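Local coordinates for protein peptidase S15/CocE/NonD (PDB 4PF1) that probably removes residues from the N-terminal ends of peptides, as a serine aminopeptidase of the alpha/beta hydrolase fold, at residues G200-E205 against G239-M244; Y210-E215 against K223-S228; G254-L259 against I595-P600. All coordinates share one frame; numbering follows the deposited sequence.

Contact 1. Residues G200-E205 against G239-M244; sequences GAFRQE and GNAGAM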
loop_
_atom_site.group_PDB
_atom_site.type_symbol
_atom_site.label_atom_id
_atom_site.label_comp_id
_atom_site.label_asym_id
_atom_site.label_seq_id
_atom_site.Cartn_x
_atom_site.Cartn_y
_atom_site.Cartn_z
ATOM N N GLY A 200 -28.948 27.205 -3.785
ATOM C CA GLY A 200 -29.060 27.600 -5.188
ATOM C C GLY A 200 -27.968 27.130 -6.131
ATOM O O GLY A 200 -28.171 27.127 -7.349
ATOM N N ALA A 201 -26.791 26.770 -5.590
ATOM C CA ALA A 201 -25.665 26.305 -6.400
ATOM C C ALA A 201 -25.872 24.839 -6.785
ATOM O O ALA A 201 -25.944 23.978 -5.912
ATOM C CB ALA A 201 -24.362 26.490 -5.643
ATOM N N PHE A 202 -26.017 24.568 -8.097
ATOM C CA PHE A 202 -26.319 23.239 -8.636
ATOM C C PHE A 202 -25.149 22.249 -8.546
ATOM O O PHE A 202 -24.060 22.523 -9.055
ATOM C CB PHE A 202 -26.798 23.346 -10.094
ATOM C CG PHE A 202 -27.249 22.039 -10.716
ATOM C CD1 PHE A 202 -28.168 21.217 -10.066
ATOM C CD2 PHE A 202 -26.787 21.651 -11.968
ATOM C CE1 PHE A 202 -28.591 20.017 -10.647
ATOM C CE2 PHE A 202 -27.227 20.459 -12.554
ATOM C CZ PHE A 202 -28.119 19.647 -11.887
ATOM N N ARG A 203 -25.417 21.060 -7.959
ATOM C CA ARG A 203 -24.457 19.954 -7.847
ATOM C C ARG A 203 -24.567 19.054 -9.093
ATOM O O ARG A 203 -25.103 17.947 -9.020
ATOM C CB ARG A 203 -24.692 19.150 -6.549
ATOM C CG ARG A 203 -24.046 19.778 -5.328
ATOM C CD ARG A 203 -24.758 19.431 -4.029
ATOM N NE ARG A 203 -24.438 18.079 -3.561
ATOM C CZ ARG A 203 -23.387 17.776 -2.804
ATOM N NH1 ARG A 203 -22.546 18.726 -2.412
ATOM N NH2 ARG A 203 -23.167 16.520 -2.440
ATOM N N GLN A 204 -24.070 19.556 -10.242
ATOM C CA GLN A 204 -24.113 18.875 -11.544
ATOM C C GLN A 204 -23.492 17.464 -11.515
ATOM O O GLN A 204 -24.036 16.558 -12.142
ATOM C CB GLN A 204 -23.444 19.730 -12.636
ATOM C CG GLN A 204 -22.065 20.278 -12.260
ATOM C CD GLN A 204 -21.360 21.009 -13.383
ATOM O OE1 GLN A 204 -21.920 21.266 -14.454
ATOM N NE2 GLN A 204 -20.102 21.365 -13.155
ATOM N N GLU A 205 -22.377 17.278 -10.779
ATOM C CA GLU A 205 -21.683 15.986 -10.683
ATOM C C GLU A 205 -22.487 14.944 -9.899
ATOM O O GLU A 205 -22.433 13.759 -10.228
ATOM C CB GLU A 205 -20.309 16.160 -10.039
ATOM C CG GLU A 205 -19.182 16.263 -11.046
ATOM C CD GLU A 205 -17.872 15.700 -10.533
ATOM O OE1 GLU A 205 -17.253 16.344 -9.657
ATOM O OE2 GLU A 205 -17.501 14.582 -10.956
ATOM N N GLY A 239 -19.293 23.549 -20.688
ATOM C CA GLY A 239 -19.647 24.940 -20.424
ATOM C C GLY A 239 -20.682 25.098 -19.333
ATOM O O GLY A 239 -20.442 25.790 -18.341
ATOM N N ASN A 240 -21.851 24.475 -19.516
ATOM C CA ASN A 240 -22.936 24.529 -18.543
ATOM C C ASN A 240 -23.528 23.129 -18.328
ATOM O O ASN A 240 -23.262 22.224 -19.119
ATOM C CB ASN A 240 -24.015 25.546 -18.968
ATOM C CG ASN A 240 -24.589 25.347 -20.356
ATOM O OD1 ASN A 240 -24.914 24.235 -20.774
ATOM N ND2 ASN A 240 -24.828 26.445 -21.057
ATOM N N ALA A 241 -24.307 22.953 -17.241
ATOM C CA ALA A 241 -24.928 21.675 -16.869
ATOM C C ALA A 241 -25.915 21.159 -17.939
ATOM O O ALA A 241 -26.052 19.945 -18.110
ATOM C CB ALA A 241 -25.637 21.817 -15.538
ATOM N N GLY A 242 -26.579 22.082 -18.640
ATOM C CA GLY A 242 -27.526 21.764 -19.704
ATOM C C GLY A 242 -26.887 21.066 -20.889
ATOM O O GLY A 242 -27.436 20.084 -21.396
ATOM N N ALA A 243 -25.706 21.553 -21.330
ATOM C CA ALA A 243 -24.976 20.955 -22.453
ATOM C C ALA A 243 -24.400 19.590 -22.073
ATOM O O ALA A 243 -24.216 18.748 -22.946
ATOM C CB ALA A 243 -23.871 21.881 -22.928
ATOM N N MET A 244 -24.120 19.368 -20.770
ATOM C CA MET A 244 -23.628 18.076 -20.292
ATOM C C MET A 244 -24.767 17.052 -20.325
ATOM O O MET A 244 -24.557 15.914 -20.747
ATOM C CB MET A 244 -23.030 18.193 -18.879
ATOM C CG MET A 244 -22.239 16.961 -18.456
ATOM S SD MET A 244 -20.647 16.795 -19.306
ATOM C CE MET A 244 -20.055 15.317 -18.569
#
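In the helical region inserted between strands 178-184 and 287-292 of the alpha/beta hydrolase sheet, Phe202 and Gln204 come together on the methyl group of Ala241. The ring of Phe202 offers its edge: CE2 lies 3.6 Å from Ala241 CB, with CD2 of the same ring 3.8 Å from that methyl, which sits near the ring plane. CG of Phe202 is trans to its own backbone N (chi1 -175°), and this swings the ring out from strand 201-202 to the start of helix 241-247. Gln204 meets the same alanine with its amide oxygen, OE1 standing 3.9 Å from Ala241 CA. Its chain runs extended from a CG placed between the backbone N and carbonyl carbon (chi1 49°), and one amide serves two neighbours, its oxygen touching Ala241 and its nitrogen NE2 bonded to Pro582 O. The peptide nitrogen of Gln204 also rests 3.8 Å above one face of the Phe202 ring, displaced from the ring centre. That position follows from the inverse gamma turn centred on Arg203, which carries the chain from the short strand into helix 204-215 and includes a weak bond from Gln204 N to Phe202 O. The guanidinium of Arg203 bonds to Asp195 O, Gln296 O and Tyr584 OH.

On the facing segment, Gly239 leaves the preceding helix with positive phi, and Asn240 caps the next one. Asn240 OD1 accepts from Ala243 N at 2.9 Å, with the donor almost in line with the carbonyl. The arrangement is a small, mostly apolar junction in which strand 201-202 and the start of helix 204-215 meet the first turn of helix 241-247, which bears a classic asparagine N-cap.

Contact 2. Residues Y210-E215 against K223-S228; sequences YAYNQE and KWWSGS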
loop_
_atom_site.group_PDB
_atom_site.type_symbol
_atom_site.label_atom_id
_atom_site.label_comp_id
_atom_site.label_asym_id
_atom_site.label_seq_id
_atom_site.Cartn_x
_atom_site.Cartn_y
_atom_site.Cartn_z
ATOM N N TYR A 210 -26.417 10.491 -11.605
ATOM C CA TYR A 210 -27.378 9.801 -10.740
ATOM C C TYR A 210 -28.775 9.749 -11.377
ATOM O O TYR A 210 -29.393 8.685 -11.377
ATOM C CB TYR A 210 -27.435 10.462 -9.354
ATOM C CG TYR A 210 -28.416 9.812 -8.404
ATOM C CD1 TYR A 210 -29.714 10.300 -8.270
ATOM C CD2 TYR A 210 -28.038 8.735 -7.608
ATOM C CE1 TYR A 210 -30.621 9.709 -7.395
ATOM C CE2 TYR A 210 -28.935 8.142 -6.721
ATOM C CZ TYR A 210 -30.225 8.635 -6.616
ATOM O OH TYR A 210 -31.113 8.065 -5.742
ATOM N N ALA A 211 -29.274 10.887 -11.913
ATOM C CA ALA A 211 -30.579 10.919 -12.584
ATOM C C ALA A 211 -30.566 10.003 -13.812
ATOM O O ALA A 211 -31.529 9.282 -14.041
ATOM C CB ALA A 211 -30.938 12.345 -12.987
ATOM N N TYR A 212 -29.435 9.969 -14.545
ATOM C CA TYR A 212 -29.251 9.115 -15.721
ATOM C C TYR A 212 -29.322 7.638 -15.337
ATOM O O TYR A 212 -30.116 6.908 -15.908
ATOM C CB TYR A 212 -27.899 9.425 -16.392
ATOM C CG TYR A 212 -27.712 8.795 -17.755
ATOM C CD1 TYR A 212 -27.186 7.512 -17.886
ATOM C CD2 TYR A 212 -27.981 9.511 -18.918
ATOM C CE1 TYR A 212 -26.974 6.941 -19.141
ATOM C CE2 TYR A 212 -27.764 8.956 -20.179
ATOM C CZ TYR A 212 -27.262 7.669 -20.286
ATOM O OH TYR A 212 -27.054 7.114 -21.526
ATOM N N ASN A 213 -28.491 7.206 -14.365
ATOM C CA ASN A 213 -28.402 5.815 -13.916
ATOM C C ASN A 213 -29.716 5.301 -13.324
ATOM O O ASN A 213 -30.177 4.231 -13.713
ATOM C CB ASN A 213 -27.256 5.652 -12.892
ATOM C CG ASN A 213 -25.880 5.825 -13.486
ATOM O OD1 ASN A 213 -25.664 5.634 -14.682
ATOM N ND2 ASN A 213 -24.912 6.200 -12.660
ATOM N N GLN A 214 -30.329 6.064 -12.416
ATOM C CA GLN A 214 -31.572 5.667 -11.750
ATOM C C GLN A 214 -32.828 5.839 -12.628
ATOM O O GLN A 214 -33.868 5.259 -12.298
ATOM C CB GLN A 214 -31.764 6.472 -10.442
ATOM C CG GLN A 214 -30.699 6.215 -9.365
ATOM C CD GLN A 214 -30.779 4.828 -8.776
ATOM O OE1 GLN A 214 -29.882 4.007 -8.953
ATOM N NE2 GLN A 214 -31.848 4.543 -8.049
ATOM N N GLU A 215 -32.770 6.662 -13.704
ATOM C CA GLU A 215 -33.995 6.929 -14.475
ATOM C C GLU A 215 -33.942 6.608 -15.980
ATOM O O GLU A 215 -34.985 6.722 -16.636
ATOM C CB GLU A 215 -34.450 8.374 -14.285
ATOM C CG GLU A 215 -34.740 8.715 -12.837
ATOM C CD GLU A 215 -35.533 9.983 -12.635
ATOM O OE1 GLU A 215 -35.528 10.847 -13.541
ATOM O OE2 GLU A 215 -36.201 10.093 -11.584
ATOM N N LYS A 223 -26.195 2.834 -18.204
ATOM C CA LYS A 223 -25.419 3.623 -17.255
ATOM C C LYS A 223 -24.570 4.706 -17.924
ATOM O O LYS A 223 -24.139 4.556 -19.072
ATOM C CB LYS A 223 -24.554 2.716 -16.371
ATOM C CG LYS A 223 -25.371 1.997 -15.303
ATOM C CD LYS A 223 -24.517 1.147 -14.386
ATOM C CE LYS A 223 -25.370 0.230 -13.543
ATOM N NZ LYS A 223 -24.563 -0.514 -12.541
ATOM N N TRP A 224 -24.371 5.819 -17.188
ATOM C CA TRP A 224 -23.632 7.017 -17.597
ATOM C C TRP A 224 -22.280 6.663 -18.213
ATOM O O TRP A 224 -21.478 5.961 -17.593
ATOM C CB TRP A 224 -23.452 7.952 -16.387
ATOM C CG TRP A 224 -22.702 9.222 -16.676
ATOM C CD1 TRP A 224 -21.353 9.414 -16.590
ATOM C CD2 TRP A 224 -23.270 10.496 -17.005
ATOM N NE1 TRP A 224 -21.042 10.720 -16.885
ATOM C CE2 TRP A 224 -22.201 11.410 -17.134
ATOM C CE3 TRP A 224 -24.584 10.959 -17.202
ATOM C CZ2 TRP A 224 -22.404 12.756 -17.460
ATOM C CZ3 TRP A 224 -24.783 12.295 -17.514
ATOM C CH2 TRP A 224 -23.703 13.173 -17.657
ATOM N N TRP A 225 -22.047 7.127 -19.447
ATOM C CA TRP A 225 -20.790 6.872 -20.140
ATOM C C TRP A 225 -19.828 8.052 -19.946
ATOM O O TRP A 225 -20.265 9.166 -19.644
ATOM C CB TRP A 225 -21.015 6.555 -21.635
ATOM C CG TRP A 225 -21.774 7.603 -22.396
ATOM C CD1 TRP A 225 -23.111 7.613 -22.663
ATOM C CD2 TRP A 225 -21.228 8.772 -23.024
ATOM N NE1 TRP A 225 -23.439 8.729 -23.398
ATOM C CE2 TRP A 225 -22.301 9.459 -23.634
ATOM C CE3 TRP A 225 -19.933 9.315 -23.121
ATOM C CZ2 TRP A 225 -22.122 10.657 -24.336
ATOM C CZ3 TRP A 225 -19.758 10.503 -23.814
ATOM C CH2 TRP A 225 -20.841 11.158 -24.418
ATOM N N SER A 226 -18.519 7.797 -20.107
ATOM C CA SER A 226 -17.476 8.808 -19.937
ATOM C C SER A 226 -16.565 8.898 -21.161
ATOM O O SER A 226 -16.318 7.896 -21.831
ATOM C CB SER A 226 -16.638 8.495 -18.700
ATOM O OG SER A 226 -15.671 9.506 -18.460
ATOM N N GLY A 227 -16.052 10.099 -21.414
ATOM C CA GLY A 227 -15.103 10.361 -22.488
ATOM C C GLY A 227 -13.816 10.963 -21.958
ATOM O O GLY A 227 -12.899 11.261 -22.726
ATOM N N SER A 228 -13.744 11.145 -20.626
ATOM C CA SER A 228 -12.608 11.763 -19.949
ATOM C C SER A 228 -12.504 11.248 -18.518
ATOM O O SER A 228 -13.525 11.129 -17.836
ATOM C CB SER A 228 -12.767 13.285 -19.954
ATOM O OG SER A 228 -11.637 13.963 -19.433
HETATM O O HOH W 1 -26.302 8.730 -23.597
HETATM O O HOH W 2 -25.272 5.052 -21.644
#
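Tyr212 turns the face of its ring to the edge of the Trp224 indole in a T-shaped pair, the two six-membered rings 5.7 Å apart between centroids with their planes at 89°. The approach is made by Trp224 CE3, which lies 3.8 Å from Tyr212 CG; Tyr212 CB adds an apolar contact to the same carbon from within the indole plane. One residue along helix 204-215, Asn213 adds a polar grip: its OD1 accepts from Trp224 N at 2.8 Å, with an N-H...O angle of 171° and the donor in the carbonyl plane. CG of Asn213 stands trans to the carbonyl carbon (chi1 -68°), bringing the amide to the returning chain, where OD1 also comes 3.3 Å from Lys223 CA.

Beyond the ring, the Tyr212 hydroxyl pairs with two waters. One, 2.7 Å from Tyr212 OH, accepts from Trp225 NE1; the other, at the same distance from that OH, donates to Lys223 O at 2.9 Å. Lys223 O also bonds to Asn79 of the second subunit, whose Phe23 meets the Tyr212 ring at about a right angle. Arg248 of the same chain makes a cation-pi contact with Trp225.

The loop is thus held at its backbone by one nearly straight bond and one water, and at the Trp225 indole by a second water, while the perpendicular rings help to set the orientation of Tyr212.

Contact 3. Residues G254-L259 against I595-P600; sequences GFWKKL and IMFAPP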
loop_
_atom_site.group_PDB
_atom_site.type_symbol
_atom_site.label_atom_id
_atom_site.label_comp_id
_atom_site.label_asym_id
_atom_site.label_seq_id
_atom_site.Cartn_x
_atom_site.Cartn_y
_atom_site.Cartn_z
ATOM N N GLY A 254 -37.077 12.347 -16.616
ATOM C CA GLY A 254 -37.991 13.151 -15.804
ATOM C C GLY A 254 -37.398 14.081 -14.765
ATOM O O GLY A 254 -37.822 15.238 -14.671
ATOM N N PHE A 255 -36.443 13.586 -13.945
ATOM C CA PHE A 255 -35.858 14.418 -12.891
ATOM C C PHE A 255 -34.998 15.551 -13.457
ATOM O O PHE A 255 -34.968 16.621 -12.852
ATOM C CB PHE A 255 -35.069 13.595 -11.859
ATOM C CG PHE A 255 -34.724 14.375 -10.610
ATOM C CD1 PHE A 255 -35.707 15.066 -9.904
ATOM C CD2 PHE A 255 -33.413 14.439 -10.149
ATOM C CE1 PHE A 255 -35.385 15.795 -8.756
ATOM C CE2 PHE A 255 -33.093 15.171 -9.002
ATOM C CZ PHE A 255 -34.080 15.845 -8.315
ATOM N N TRP A 256 -34.338 15.346 -14.627
ATOM C CA TRP A 256 -33.568 16.421 -15.268
ATOM C C TRP A 256 -34.515 17.534 -15.739
ATOM O O TRP A 256 -34.205 18.716 -15.567
ATOM C CB TRP A 256 -32.707 15.907 -16.443
ATOM C CG TRP A 256 -32.184 17.004 -17.335
ATOM C CD1 TRP A 256 -32.479 17.196 -18.652
ATOM C CD2 TRP A 256 -31.382 18.130 -16.935
ATOM N NE1 TRP A 256 -31.867 18.340 -19.114
ATOM C CE2 TRP A 256 -31.202 18.942 -18.077
ATOM C CE3 TRP A 256 -30.796 18.531 -15.721
ATOM C CZ2 TRP A 256 -30.429 20.110 -18.051
ATOM C CZ3 TRP A 256 -30.030 19.687 -15.695
ATOM C CH2 TRP A 256 -29.857 20.466 -16.849
ATOM N N LYS A 257 -35.684 17.147 -16.298
ATOM C CA LYS A 257 -36.724 18.082 -16.743
ATOM C C LYS A 257 -37.195 18.932 -15.560
ATOM O O LYS A 257 -37.366 20.136 -15.711
ATOM C CB LYS A 257 -37.907 17.331 -17.378
ATOM C CG LYS A 257 -37.548 16.588 -18.665
ATOM C CD LYS A 257 -38.724 15.770 -19.205
ATOM C CE LYS A 257 -39.542 16.519 -20.234
ATOM N NZ LYS A 257 -38.824 16.656 -21.528
ATOM N N LYS A 258 -37.318 18.313 -14.365
ATOM C CA LYS A 258 -37.695 18.994 -13.122
ATOM C C LYS A 258 -36.583 19.953 -12.653
ATOM O O LYS A 258 -36.881 21.083 -12.266
ATOM C CB LYS A 258 -38.010 17.971 -12.017
ATOM C CG LYS A 258 -39.288 17.170 -12.259
ATOM C CD LYS A 258 -39.374 15.978 -11.319
ATOM C CE LYS A 258 -40.603 15.140 -11.571
ATOM N NZ LYS A 258 -40.574 13.875 -10.792
ATOM N N LEU A 259 -35.303 19.502 -12.697
ATOM C CA LEU A 259 -34.144 20.311 -12.285
ATOM C C LEU A 259 -33.981 21.551 -13.176
ATOM O O LEU A 259 -33.768 22.651 -12.660
ATOM C CB LEU A 259 -32.841 19.475 -12.308
ATOM C CG LEU A 259 -32.678 18.398 -11.226
ATOM C CD1 LEU A 259 -31.586 17.407 -11.608
ATOM C CD2 LEU A 259 -32.372 19.012 -9.863
ATOM N N ILE A 595 -28.922 29.528 -15.207
ATOM C CA ILE A 595 -27.497 29.171 -15.281
ATOM C C ILE A 595 -27.311 27.772 -15.931
ATOM O O ILE A 595 -26.251 27.516 -16.516
ATOM C CB ILE A 595 -26.804 29.310 -13.888
ATOM C CG1 ILE A 595 -26.803 30.799 -13.441
ATOM C CG2 ILE A 595 -25.368 28.731 -13.887
ATOM C CD1 ILE A 595 -26.429 31.055 -11.989
ATOM N N MET A 596 -28.372 26.924 -15.927
ATOM C CA MET A 596 -28.351 25.601 -16.582
ATOM C C MET A 596 -27.982 25.712 -18.068
ATOM O O MET A 596 -27.273 24.852 -18.590
ATOM C CB MET A 596 -29.720 24.888 -16.461
ATOM C CG MET A 596 -30.137 24.562 -15.037
ATOM S SD MET A 596 -29.082 23.356 -14.198
ATOM C CE MET A 596 -30.126 22.964 -12.803
ATOM N N PHE A 597 -28.471 26.777 -18.742
ATOM C CA PHE A 597 -28.277 27.004 -20.173
ATOM C C PHE A 597 -27.570 28.349 -20.455
ATOM O O PHE A 597 -27.766 28.933 -21.528
ATOM C CB PHE A 597 -29.642 26.953 -20.902
ATOM C CG PHE A 597 -30.533 25.802 -20.485
ATOM C CD1 PHE A 597 -30.296 24.513 -20.951
ATOM C CD2 PHE A 597 -31.605 26.009 -19.625
ATOM C CE1 PHE A 597 -31.113 23.450 -20.556
ATOM C CE2 PHE A 597 -32.424 24.945 -19.235
ATOM C CZ PHE A 597 -32.172 23.673 -19.702
ATOM N N ALA A 598 -26.715 28.817 -19.513
ATOM C CA ALA A 598 -25.979 30.078 -19.669
ATOM C C ALA A 598 -25.067 30.045 -20.921
ATOM O O ALA A 598 -24.310 29.086 -21.099
ATOM C CB ALA A 598 -25.157 30.362 -18.424
ATOM N N PRO A 599 -25.173 31.048 -21.831
ATOM C CA PRO A 599 -24.343 31.018 -23.053
ATOM C C PRO A 599 -22.856 31.283 -22.757
ATOM O O PRO A 599 -22.552 31.879 -21.726
ATOM C CB PRO A 599 -24.963 32.114 -23.929
ATOM C CG PRO A 599 -25.599 33.049 -22.976
ATOM C CD PRO A 599 -26.044 32.243 -21.790
ATOM N N PRO A 600 -21.906 30.848 -23.630
ATOM C CA PRO A 600 -20.474 31.056 -23.323
ATOM C C PRO A 600 -20.066 32.525 -23.124
ATOM O O PRO A 600 -19.176 32.792 -22.315
ATOM C CB PRO A 600 -19.751 30.444 -24.533
ATOM C CG PRO A 600 -20.789 30.333 -25.602
ATOM C CD PRO A 600 -22.078 30.088 -24.885
#
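The sulfur and methyl of Met596 form a bump that fits the shallow hollow on helix 254-261 between the Trp256 indole and the backbone carbonyl of Leu259, about one turn further on. SD comes 4.0 Å from Trp256 CH2, so that it lies obliquely beside the outer end of the indole, 73° off the normal of the six-membered ring, in a Met-aromatic contact. CE continues past the ring to reach 3.7 Å from Leu259 O, with the CB of that leucine farther off at 4.4 Å. A bend in the methionine chain at chi2 (-65°) gives it this hooked form, and the two long side chains, Trp256 and Met596, run antiparallel alongside one another.

The fit works both ways. The benzo end of Trp256 enters the notch between two consecutive residues of the partner segment, its CH2 against the sulfur and its CZ2 4.2 Å from Phe597 CE1. Here a helix of the region inserted into the alpha/beta hydrolase domain meets a loop of the beta-rich C-terminal domain, the two-domain pairing of the S15 peptidases and their CocE relatives. The loop segment includes a short 3-10 turn at 595-596, and Met596 CB lies 3.8 Å above one face of the Phe597 ring, nearer its margin than its middle, so the two walls of the notch pack on each other. Around the hollow, Ala245 and Leu208 pack on Trp256, Ala241 touches Met596, and Trp269 lies against Leu259. On the same helix, Lys258 NZ forms a salt bridge to Asp18 of the second subunit.

How the contacts relate
Contact 1 lies within the inserted region and contact 3 joins that region to the C-terminal domain. Their centres are about 7 Å apart, and probable hydrogen bonds link the two: Gly242 N reaches Met596 O at 2.9 Å, and Asn240 ND2 pairs with Ala598 O. Both are mainly apolar and buried, though Phe597 in contact 3 is exposed. Contact 2 shares helix 204-215 with contact 1. Contacts 2 and 3 both reach the second subunit, contact 2 with its own contact residues Tyr212, Lys223 and Trp225, and there amide and water-mediated bonds supplement aromatic packing. Met244 CE lies 3.6 Å from Trp224 CZ2, connecting contacts 1 and 2; Glu215 OE1 probably accepts from Phe255 N between contacts 2 and 3.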